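Local coordinates for protein heme oxygenase (Chlamydomonas reinhardtii, PDB 4RAJ) that probably uses molecular oxygen and reducing equivalents to cleave heme to biliverdin, releasing iron and carbon monoxide, as heme oxygenases do, at residues Leu24-Ser35 with Leu211-Asn222; Val63-Leu71 with Leu140-Met151. All coordinates share one frame; numbering follows the deposited sequence.

Contact 1: Leu24-Ser35 with Leu211-Asn222; sequences LSKASRKIHNVS and LSEHLAAFGHNN
Two hydrogen bonds join Leu24-Ser35 to Leu211-Asn222. Ser28 OG meets His214 NE2 at the edge of the imidazole, 2.9 Å away, while the ring's other nitrogen, ND1, bonds to Thr146. Ser35 OG donates to Asn222 OD1 at 2.6 Å, lying in the carbonyl plane on a lone pair of that oxygen. The amide nitrogen of Asn222 faces the apolar arm of Ile31, with CD1 3.6 Å from ND2.

Two rings take part in CH-pi contacts. Leu24 CB lies over a face of the His214 ring, 4.0 Å from its centroid. With CG1 anti to the backbone N (chi1 -166°), Ile31 leaves CG2 to reach the Phe218 ring off-centre. Separately, the Phe218 and His32 rings meet obliquely, their planes 57° apart.

Apolar contacts close the N-terminal end. Leu24 CD1 packs on CA and CB of Leu211, and Ala27 CB presses tightly on Leu211 CD1 at 3.5 Å. Leu215 CD2 rests against Ser28 CA, where the chain turns between helices 20-27 and 29-47.

Segments 29-35 and 211-222 run nearly parallel, their axes at 18°, and through Ser35 and Phe218 wall a ligand pocket of the all-helical heme oxygenase fold. Glu213 and Ala217 pack on helices 120-135 and 140-151.

Contact 2: Val63-Leu71 with Leu140-Met151; sequences VFVALEAAL and LLAHVYTQHLAM
The Phe64 ring turns its edge to the face of the His148 imidazole, an edge-to-face pair with planes at 80°. Phe64 CE1 stands over the centre of the imidazole, 3.7 Å above its plane. At the rim of the same imidazole, NE2 donates to Glu68 OE2 across 2.8 Å (N-H...O 157°); OE2 accepts with its anti lone pair and lies close to the ring plane. Glu68 also takes the backbone N of Arg95 on OE2 and that of Ala96 on OE1, so its buried carboxylate is held by several donors and should help to set the rotation of His148, together with Phe64 over its face.

Leu67 is a knob in a hole formed by Leu140, His143, Val144 and His148. With CG anti to the backbone N (chi1 179°), its methyls are carried across to the other helix, CD2 meeting the imidazole edge at His148 CE1, 3.4 Å away. Leu71 straddles the next turn, CD1 on Val144 CG2 and CD2 on Leu140 CB. Beyond Phe64, Met151 CG lies 3.5 Å from its CZ, and the sulfur makes an oblique Met-aromatic contact.

Helices 50-76 and 140-151 thus meet in the core of the all-helical heme oxygenase fold, with helices 120-135, 184-200 and 204-227 packed around them.

Contacts 1 and 2 lie about 14 Å apart between centres and are joined through helix 140-151, which touches both 63-71 and 211-222. Glu213 OE1 hydrogen-bonds to His143 NE2 at 2.6 Å, and the bond of His214 ND1 to Thr146 OG1 measures 2.8 Å; Ala217 CB packs on Thr146 CG2 at 3.6 Å. Both contacts line the pocket holding a PG6 molecule, probably from the crystallisation liquor: contact 1 contributes Ser35, Phe218 and Asn221, contact 2 Thr146, Gln147 and Ala150. The side chain of Ser35 is about 3 Å from the bound PG6, and that of Gln147 is equally near. In this heme-free structure the pocket may mark part of the heme cleft.

Contact 1: Leu24-Ser35 with Leu211-Asn222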
loop_
_atom_site.group_PDB
_atom_site.type_symbol
_atom_site.label_atom_id
_atom_site.label_comp_id
_atom_site.label_asym_id
_atom_site.label_seq_id
_atom_site.Cartn_x
_atom_site.Cartn_y
_atom_site.Cartn_z
ATOM N N LEU A 24 -1.091 8.365 -15.435
ATOM C CA LEU A 24 -1.817 7.839 -14.286
ATOM C C LEU A 24 -1.998 8.902 -13.212
ATOM O O LEU A 24 -3.102 9.104 -12.707
ATOM C CB LEU A 24 -1.106 6.614 -13.707
ATOM C CG LEU A 24 -1.568 5.248 -14.232
ATOM C CD1 LEU A 24 -1.552 5.198 -15.751
ATOM C CD2 LEU A 24 -0.698 4.135 -13.678
ATOM N N SER A 25 -0.915 9.598 -12.878
ATOM C CA SER A 25 -0.980 10.622 -11.839
ATOM C C SER A 25 -1.930 11.760 -12.213
ATOM O O SER A 25 -2.626 12.292 -11.354
ATOM C CB SER A 25 0.418 11.163 -11.540
ATOM O OG SER A 25 1.263 10.097 -11.143
ATOM N N LYS A 26 -1.974 12.126 -13.493
ATOM C CA LYS A 26 -2.946 13.121 -13.953
ATOM C C LYS A 26 -4.375 12.624 -13.798
ATOM O O LYS A 26 -5.263 13.371 -13.389
ATOM C CB LYS A 26 -2.708 13.505 -15.419
ATOM C CG LYS A 26 -1.532 14.436 -15.641
ATOM C CD LYS A 26 -1.646 15.164 -16.978
ATOM C CE LYS A 26 -1.689 14.194 -18.144
ATOM N NZ LYS A 26 -1.788 14.900 -19.451
ATOM N N ALA A 27 -4.607 11.366 -14.151
ATOM C CA ALA A 27 -5.954 10.821 -14.075
ATOM C C ALA A 27 -6.426 10.677 -12.626
ATOM O O ALA A 27 -7.617 10.803 -12.347
ATOM C CB ALA A 27 -6.022 9.490 -14.784
ATOM N N SER A 28 -5.496 10.424 -11.706
ATOM C CA SER A 28 -5.879 10.178 -10.314
ATOM C C SER A 28 -5.871 11.428 -9.438
ATOM O O SER A 28 -6.084 11.335 -8.229
ATOM C CB SER A 28 -4.966 9.120 -9.684
ATOM O OG SER A 28 -3.621 9.570 -9.608
ATOM N N ARG A 29 -5.648 12.590 -10.047
ATOM C CA ARG A 29 -5.510 13.834 -9.293
ATOM C C ARG A 29 -6.705 14.103 -8.372
ATOM O O ARG A 29 -6.521 14.394 -7.190
ATOM C CB ARG A 29 -5.311 15.014 -10.244
ATOM C CG ARG A 29 -4.938 16.309 -9.536
ATOM C CD ARG A 29 -5.087 17.518 -10.450
ATOM N NE ARG A 29 -6.488 17.803 -10.758
ATOM C CZ ARG A 29 -7.300 18.509 -9.975
ATOM N NH1 ARG A 29 -6.856 19.007 -8.828
ATOM N NH2 ARG A 29 -8.560 18.716 -10.338
ATOM N N LYS A 30 -7.918 13.982 -8.900
ATOM C CA LYS A 30 -9.124 14.283 -8.130
ATOM C C LYS A 30 -9.405 13.277 -6.999
ATOM O O LYS A 30 -9.811 13.669 -5.904
ATOM C CB LYS A 30 -10.338 14.366 -9.059
ATOM C CG LYS A 30 -10.474 15.702 -9.777
ATOM C CD LYS A 30 -11.850 15.845 -10.424
ATOM C CE LYS A 30 -12.022 14.886 -11.597
ATOM N NZ LYS A 30 -13.046 15.360 -12.576
ATOM N N ILE A 31 -9.205 11.991 -7.261
ATOM C CA ILE A 31 -9.464 10.982 -6.241
ATOM C C ILE A 31 -8.323 10.984 -5.211
ATOM O O ILE A 31 -8.538 10.643 -4.050
ATOM C CB ILE A 31 -9.657 9.567 -6.866
ATOM C CG1 ILE A 31 -10.261 8.594 -5.849
ATOM C CG2 ILE A 31 -8.363 9.037 -7.473
ATOM C CD1 ILE A 31 -11.615 9.029 -5.344
ATOM N N HIS A 32 -7.128 11.400 -5.625
ATOM C CA HIS A 32 -6.006 11.536 -4.688
ATOM C C HIS A 32 -6.327 12.626 -3.673
ATOM O O HIS A 32 -6.141 12.437 -2.479
ATOM C CB HIS A 32 -4.698 11.851 -5.419
ATOM C CG HIS A 32 -3.466 11.428 -4.674
ATOM N ND1 HIS A 32 -3.475 11.114 -3.332
ATOM C CD2 HIS A 32 -2.185 11.270 -5.088
ATOM C CE1 HIS A 32 -2.254 10.781 -2.951
ATOM N NE2 HIS A 32 -1.452 10.868 -3.996
ATOM N N ASN A 33 -6.840 13.760 -4.145
ATOM C CA ASN A 33 -7.266 14.824 -3.238
ATOM C C ASN A 33 -8.384 14.372 -2.302
ATOM O O ASN A 33 -8.385 14.706 -1.119
ATOM C CB ASN A 33 -7.709 16.055 -4.023
ATOM C CG ASN A 33 -6.584 16.653 -4.839
ATOM O OD1 ASN A 33 -5.416 16.334 -4.621
ATOM N ND2 ASN A 33 -6.928 17.522 -5.788
ATOM N N VAL A 34 -9.332 13.605 -2.826
ATOM C CA VAL A 34 -10.370 13.021 -1.982
ATOM C C VAL A 34 -9.754 12.121 -0.894
ATOM O O VAL A 34 -10.124 12.188 0.286
ATOM C CB VAL A 34 -11.368 12.201 -2.812
ATOM C CG1 VAL A 34 -12.256 11.372 -1.899
ATOM C CG2 VAL A 34 -12.213 13.122 -3.703
ATOM N N SER A 35 -8.810 11.283 -1.292
ATOM C CA SER A 35 -8.170 10.365 -0.348
ATOM C C SER A 35 -7.420 11.094 0.769
ATOM O O SER A 35 -7.534 10.768 1.948
ATOM C CB SER A 35 -7.204 9.466 -1.097
ATOM O OG SER A 35 -7.894 8.503 -1.844
ATOM N N LEU A 211 -4.054 2.057 -15.990
ATOM C CA LEU A 211 -4.728 3.280 -15.547
ATOM C C LEU A 211 -5.937 2.924 -14.684
ATOM O O LEU A 211 -6.101 3.460 -13.589
ATOM C CB LEU A 211 -5.161 4.143 -16.751
ATOM C CG LEU A 211 -6.000 5.394 -16.447
ATOM C CD1 LEU A 211 -5.379 6.137 -15.286
ATOM C CD2 LEU A 211 -6.084 6.307 -17.661
ATOM N N SER A 212 -6.782 2.021 -15.180
ATOM C CA SER A 212 -7.986 1.654 -14.452
ATOM C C SER A 212 -7.652 1.048 -13.094
ATOM O O SER A 212 -8.316 1.335 -12.115
ATOM C CB SER A 212 -8.833 0.681 -15.264
ATOM O OG SER A 212 -9.372 1.326 -16.398
ATOM N N GLU A 213 -6.623 0.211 -13.036
ATOM C CA GLU A 213 -6.296 -0.454 -11.787
ATOM C C GLU A 213 -5.685 0.523 -10.779
ATOM O O GLU A 213 -5.893 0.375 -9.583
ATOM C CB GLU A 213 -5.362 -1.636 -12.038
ATOM C CG GLU A 213 -6.092 -2.812 -12.699
ATOM C CD GLU A 213 -7.243 -3.340 -11.854
ATOM O OE1 GLU A 213 -7.088 -3.453 -10.614
ATOM O OE2 GLU A 213 -8.310 -3.637 -12.435
ATOM N N HIS A 214 -4.943 1.513 -11.277
ATOM C CA HIS A 214 -4.405 2.613 -10.465
ATOM C C HIS A 214 -5.560 3.362 -9.767
ATOM O O HIS A 214 -5.527 3.594 -8.562
ATOM C CB HIS A 214 -3.579 3.546 -11.369
ATOM C CG HIS A 214 -3.099 4.810 -10.717
ATOM N ND1 HIS A 214 -2.225 4.822 -9.651
ATOM C CD2 HIS A 214 -3.338 6.109 -11.024
ATOM C CE1 HIS A 214 -1.954 6.075 -9.321
ATOM N NE2 HIS A 214 -2.626 6.875 -10.131
ATOM N N LEU A 215 -6.591 3.724 -10.528
ATOM C CA LEU A 215 -7.750 4.397 -9.946
ATOM C C LEU A 215 -8.462 3.477 -8.955
ATOM O O LEU A 215 -8.973 3.928 -7.927
ATOM C CB LEU A 215 -8.725 4.842 -11.049
ATOM C CG LEU A 215 -8.173 5.858 -12.042
ATOM C CD1 LEU A 215 -9.198 6.093 -13.158
ATOM C CD2 LEU A 215 -7.823 7.162 -11.335
ATOM N N ALA A 216 -8.510 2.184 -9.277
ATOM C CA ALA A 216 -9.225 1.221 -8.436
ATOM C C ALA A 216 -8.562 1.097 -7.070
ATOM O O ALA A 216 -9.244 0.890 -6.064
ATOM C CB ALA A 216 -9.296 -0.155 -9.106
ATOM N N ALA A 217 -7.238 1.221 -7.035
ATOM C CA ALA A 217 -6.519 1.129 -5.763
ATOM C C ALA A 217 -6.931 2.268 -4.842
ATOM O O ALA A 217 -7.152 2.052 -3.651
ATOM C CB ALA A 217 -5.010 1.132 -5.996
ATOM N N PHE A 218 -7.057 3.480 -5.383
ATOM C CA PHE A 218 -7.578 4.596 -4.586
ATOM C C PHE A 218 -8.991 4.286 -4.109
ATOM O O PHE A 218 -9.340 4.510 -2.949
ATOM C CB PHE A 218 -7.589 5.904 -5.382
ATOM C CG PHE A 218 -6.249 6.555 -5.505
ATOM C CD1 PHE A 218 -5.800 7.433 -4.526
ATOM C CD2 PHE A 218 -5.439 6.309 -6.604
ATOM C CE1 PHE A 218 -4.563 8.048 -4.635
ATOM C CE2 PHE A 218 -4.196 6.917 -6.718
ATOM C CZ PHE A 218 -3.758 7.783 -5.730
ATOM N N GLY A 219 -9.813 3.782 -5.021
ATOM C CA GLY A 219 -11.194 3.479 -4.693
ATOM C C GLY A 219 -11.313 2.465 -3.569
ATOM O O GLY A 219 -12.106 2.649 -2.628
ATOM N N HIS A 220 -10.526 1.394 -3.667
ATOM C CA HIS A 220 -10.523 0.361 -2.641
ATOM C C HIS A 220 -10.041 0.929 -1.309
ATOM O O HIS A 220 -10.619 0.651 -0.256
ATOM C CB HIS A 220 -9.648 -0.815 -3.070
ATOM C CG HIS A 220 -10.301 -1.721 -4.070
ATOM N ND1 HIS A 220 -11.353 -2.551 -3.743
ATOM C CD2 HIS A 220 -10.045 -1.936 -5.384
ATOM C CE1 HIS A 220 -11.723 -3.230 -4.816
ATOM N NE2 HIS A 220 -10.942 -2.879 -5.824
ATOM N N ASN A 221 -8.945 1.694 -1.354
ATOM C CA ASN A 221 -8.382 2.270 -0.145
ATOM C C ASN A 221 -9.395 3.160 0.537
ATOM O O ASN A 221 -9.556 3.117 1.750
ATOM C CB ASN A 221 -7.109 3.071 -0.454
ATOM C CG ASN A 221 -5.892 2.189 -0.605
ATOM O OD1 ASN A 221 -6.012 0.971 -0.693
ATOM N ND2 ASN A 221 -4.712 2.799 -0.641
ATOM N N ASN A 222 -10.099 3.964 -0.247
ATOM C CA ASN A 222 -11.071 4.886 0.355
ATOM C C ASN A 222 -12.211 4.123 1.026
ATOM O O ASN A 222 -12.658 4.485 2.111
ATOM C CB ASN A 222 -11.600 5.855 -0.701
ATOM C CG ASN A 222 -10.564 6.884 -1.101
ATOM O OD1 ASN A 222 -9.456 6.913 -0.550
ATOM N ND2 ASN A 222 -10.904 7.726 -2.069
#

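Contact 2: Val63-Leu71 with Leu140-Met151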
loop_
_atom_site.group_PDB
_atom_site.type_symbol
_atom_site.label_atom_id
_atom_site.label_comp_id
_atom_site.label_asym_id
_atom_site.label_seq_id
_atom_site.Cartn_x
_atom_site.Cartn_y
_atom_site.Cartn_z
ATOM N N VAL A 63 -4.022 -5.514 3.407
ATOM C CA VAL A 63 -3.896 -5.090 2.006
ATOM C C VAL A 63 -2.522 -5.486 1.472
ATOM O O VAL A 63 -2.392 -6.131 0.417
ATOM C CB VAL A 63 -4.093 -3.572 1.828
ATOM C CG1 VAL A 63 -3.697 -3.144 0.394
ATOM C CG2 VAL A 63 -5.551 -3.175 2.147
ATOM N N PHE A 64 -1.477 -5.132 2.205
ATOM C CA PHE A 64 -0.148 -5.479 1.715
ATOM C C PHE A 64 0.146 -6.982 1.759
ATOM O O PHE A 64 0.860 -7.476 0.896
ATOM C CB PHE A 64 0.928 -4.685 2.476
ATOM C CG PHE A 64 1.023 -3.264 2.004
ATOM C CD1 PHE A 64 1.668 -2.960 0.815
ATOM C CD2 PHE A 64 0.412 -2.241 2.704
ATOM C CE1 PHE A 64 1.725 -1.645 0.351
ATOM C CE2 PHE A 64 0.463 -0.922 2.245
ATOM C CZ PHE A 64 1.119 -0.631 1.071
ATOM N N VAL A 65 -0.387 -7.716 2.734
ATOM C CA VAL A 65 -0.235 -9.176 2.697
ATOM C C VAL A 65 -0.797 -9.718 1.375
ATOM O O VAL A 65 -0.159 -10.530 0.700
ATOM C CB VAL A 65 -0.950 -9.866 3.882
ATOM C CG1 VAL A 65 -1.175 -11.340 3.590
ATOM C CG2 VAL A 65 -0.143 -9.688 5.169
ATOM N N ALA A 66 -1.976 -9.221 0.995
ATOM C CA ALA A 66 -2.678 -9.722 -0.186
ATOM C C ALA A 66 -1.917 -9.394 -1.472
ATOM O O ALA A 66 -1.708 -10.267 -2.315
ATOM C CB ALA A 66 -4.092 -9.143 -0.251
ATOM N N LEU A 67 -1.542 -8.126 -1.627
ATOM C CA LEU A 67 -0.796 -7.666 -2.795
ATOM C C LEU A 67 0.541 -8.401 -2.936
ATOM O O LEU A 67 0.924 -8.865 -4.025
ATOM C CB LEU A 67 -0.570 -6.152 -2.698
ATOM C CG LEU A 67 0.216 -5.409 -3.776
ATOM C CD1 LEU A 67 -0.241 -5.810 -5.173
ATOM C CD2 LEU A 67 0.030 -3.919 -3.570
ATOM N N GLU A 68 1.260 -8.532 -1.830
ATOM C CA GLU A 68 2.583 -9.122 -1.904
ATOM C C GLU A 68 2.514 -10.643 -2.103
ATOM O O GLU A 68 3.383 -11.223 -2.751
ATOM C CB GLU A 68 3.390 -8.724 -0.653
ATOM C CG GLU A 68 3.859 -7.263 -0.779
ATOM C CD GLU A 68 4.272 -6.599 0.528
ATOM O OE1 GLU A 68 4.596 -7.317 1.496
ATOM O OE2 GLU A 68 4.281 -5.349 0.566
ATOM N N ALA A 69 1.464 -11.282 -1.591
ATOM C CA ALA A 69 1.273 -12.711 -1.831
ATOM C C ALA A 69 0.960 -12.961 -3.309
ATOM O O ALA A 69 1.438 -13.926 -3.910
ATOM C CB ALA A 69 0.163 -13.257 -0.961
ATOM N N ALA A 70 0.157 -12.080 -3.894
ATOM C CA ALA A 70 -0.210 -12.196 -5.299
ATOM C C ALA A 70 1.026 -12.008 -6.179
ATOM O O ALA A 70 1.235 -12.757 -7.138
ATOM C CB ALA A 70 -1.293 -11.173 -5.663
ATOM N N LEU A 71 1.836 -11.006 -5.853
ATOM C CA LEU A 71 3.080 -10.768 -6.576
ATOM C C LEU A 71 4.038 -11.948 -6.450
ATOM O O LEU A 71 4.690 -12.347 -7.426
ATOM C CB LEU A 71 3.780 -9.507 -6.071
ATOM C CG LEU A 71 3.124 -8.160 -6.388
ATOM C CD1 LEU A 71 3.664 -7.077 -5.448
ATOM C CD2 LEU A 71 3.354 -7.782 -7.844
ATOM N N LEU A 140 -1.109 -6.142 -11.345
ATOM C CA LEU A 140 -0.628 -5.961 -9.972
ATOM C C LEU A 140 0.382 -4.815 -9.882
ATOM O O LEU A 140 0.511 -4.156 -8.837
ATOM C CB LEU A 140 0.017 -7.257 -9.459
ATOM C CG LEU A 140 -0.903 -8.450 -9.189
ATOM C CD1 LEU A 140 -0.075 -9.718 -8.844
ATOM C CD2 LEU A 140 -1.898 -8.100 -8.087
ATOM N N LEU A 141 1.093 -4.559 -10.977
ATOM C CA LEU A 141 2.135 -3.534 -10.960
ATOM C C LEU A 141 1.545 -2.136 -10.833
ATOM O O LEU A 141 2.193 -1.234 -10.298
ATOM C CB LEU A 141 3.023 -3.645 -12.214
ATOM C CG LEU A 141 3.855 -4.925 -12.377
ATOM C CD1 LEU A 141 4.444 -4.993 -13.788
ATOM C CD2 LEU A 141 4.973 -5.018 -11.345
ATOM N N ALA A 142 0.299 -1.962 -11.287
ATOM C CA ALA A 142 -0.411 -0.710 -11.099
ATOM C C ALA A 142 -0.728 -0.509 -9.633
ATOM O O ALA A 142 -0.738 0.625 -9.147
ATOM C CB ALA A 142 -1.705 -0.684 -11.936
ATOM N N HIS A 143 -0.991 -1.600 -8.921
ATOM C CA HIS A 143 -1.259 -1.471 -7.500
ATOM C C HIS A 143 0.001 -1.266 -6.672
ATOM O O HIS A 143 -0.043 -0.608 -5.627
ATOM C CB HIS A 143 -2.046 -2.664 -6.962
ATOM C CG HIS A 143 -3.412 -2.795 -7.552
ATOM N ND1 HIS A 143 -4.532 -2.959 -6.769
ATOM C CD2 HIS A 143 -3.826 -2.948 -8.831
ATOM C CE1 HIS A 143 -5.596 -3.062 -7.545
ATOM N NE2 HIS A 143 -5.192 -3.082 -8.802
ATOM N N VAL A 144 1.109 -1.819 -7.133
ATOM C CA VAL A 144 2.402 -1.498 -6.544
ATOM C C VAL A 144 2.673 -0.008 -6.700
ATOM O O VAL A 144 3.093 0.661 -5.756
ATOM C CB VAL A 144 3.542 -2.293 -7.206
ATOM C CG1 VAL A 144 4.911 -1.810 -6.692
ATOM C CG2 VAL A 144 3.364 -3.778 -6.951
ATOM N N TYR A 145 2.411 0.512 -7.900
ATOM C CA TYR A 145 2.679 1.918 -8.189
ATOM C C TYR A 145 1.930 2.819 -7.211
ATOM O O TYR A 145 2.498 3.774 -6.664
ATOM C CB TYR A 145 2.303 2.264 -9.646
ATOM C CG TYR A 145 2.500 3.728 -9.972
ATOM C CD1 TYR A 145 3.772 4.282 -10.004
ATOM C CD2 TYR A 145 1.420 4.555 -10.262
ATOM C CE1 TYR A 145 3.969 5.624 -10.298
ATOM C CE2 TYR A 145 1.609 5.905 -10.565
ATOM C CZ TYR A 145 2.890 6.431 -10.579
ATOM O OH TYR A 145 3.100 7.763 -10.872
ATOM N N THR A 146 0.673 2.470 -6.956
ATOM C CA THR A 146 -0.206 3.232 -6.083
ATOM C C THR A 146 0.099 3.075 -4.594
ATOM O O THR A 146 0.190 4.063 -3.869
ATOM C CB THR A 146 -1.669 2.819 -6.292
ATOM O OG1 THR A 146 -1.991 2.870 -7.696
ATOM C CG2 THR A 146 -2.606 3.736 -5.511
ATOM N N GLN A 147 0.230 1.825 -4.160
ATOM C CA GLN A 147 0.330 1.471 -2.744
ATOM C C GLN A 147 1.750 1.578 -2.218
ATOM O O GLN A 147 2.014 2.276 -1.243
ATOM C CB GLN A 147 -0.184 0.044 -2.519
ATOM C CG GLN A 147 -1.628 -0.218 -3.036
ATOM C CD GLN A 147 -2.684 0.401 -2.152
ATOM O OE1 GLN A 147 -2.379 1.207 -1.276
ATOM N NE2 GLN A 147 -3.949 0.016 -2.365
ATOM N N HIS A 148 2.672 0.869 -2.852
ATOM C CA HIS A 148 4.022 0.809 -2.305
ATOM C C HIS A 148 4.766 2.122 -2.413
ATOM O O HIS A 148 5.571 2.456 -1.551
ATOM C CB HIS A 148 4.817 -0.287 -2.996
ATOM C CG HIS A 148 4.410 -1.656 -2.583
ATOM N ND1 HIS A 148 3.390 -2.346 -3.201
ATOM C CD2 HIS A 148 4.882 -2.466 -1.605
ATOM C CE1 HIS A 148 3.255 -3.529 -2.625
ATOM N NE2 HIS A 148 4.145 -3.625 -1.652
ATOM N N LEU A 149 4.505 2.873 -3.470
ATOM C CA LEU A 149 5.272 4.091 -3.687
ATOM C C LEU A 149 4.762 5.213 -2.776
ATOM O O LEU A 149 5.527 6.085 -2.363
ATOM C CB LEU A 149 5.233 4.494 -5.169
ATOM C CG LEU A 149 6.418 3.965 -5.998
ATOM C CD1 LEU A 149 6.596 2.459 -5.878
ATOM C CD2 LEU A 149 6.307 4.363 -7.465
ATOM N N ALA A 150 3.487 5.161 -2.416
ATOM C CA ALA A 150 2.942 6.130 -1.463
ATOM C C ALA A 150 3.523 5.907 -0.065
ATOM O O ALA A 150 3.808 6.872 0.650
ATOM C CB ALA A 150 1.417 6.060 -1.437
ATOM N N MET A 151 3.719 4.643 0.321
ATOM C CA MET A 151 4.340 4.339 1.616
ATOM C C MET A 151 5.741 4.928 1.708
ATOM O O MET A 151 6.168 5.396 2.782
ATOM C CB MET A 151 4.385 2.828 1.844
ATOM C CG MET A 151 2.981 2.231 1.931
ATOM S SD MET A 151 2.139 2.791 3.436
ATOM C CE MET A 151 3.315 2.124 4.608
#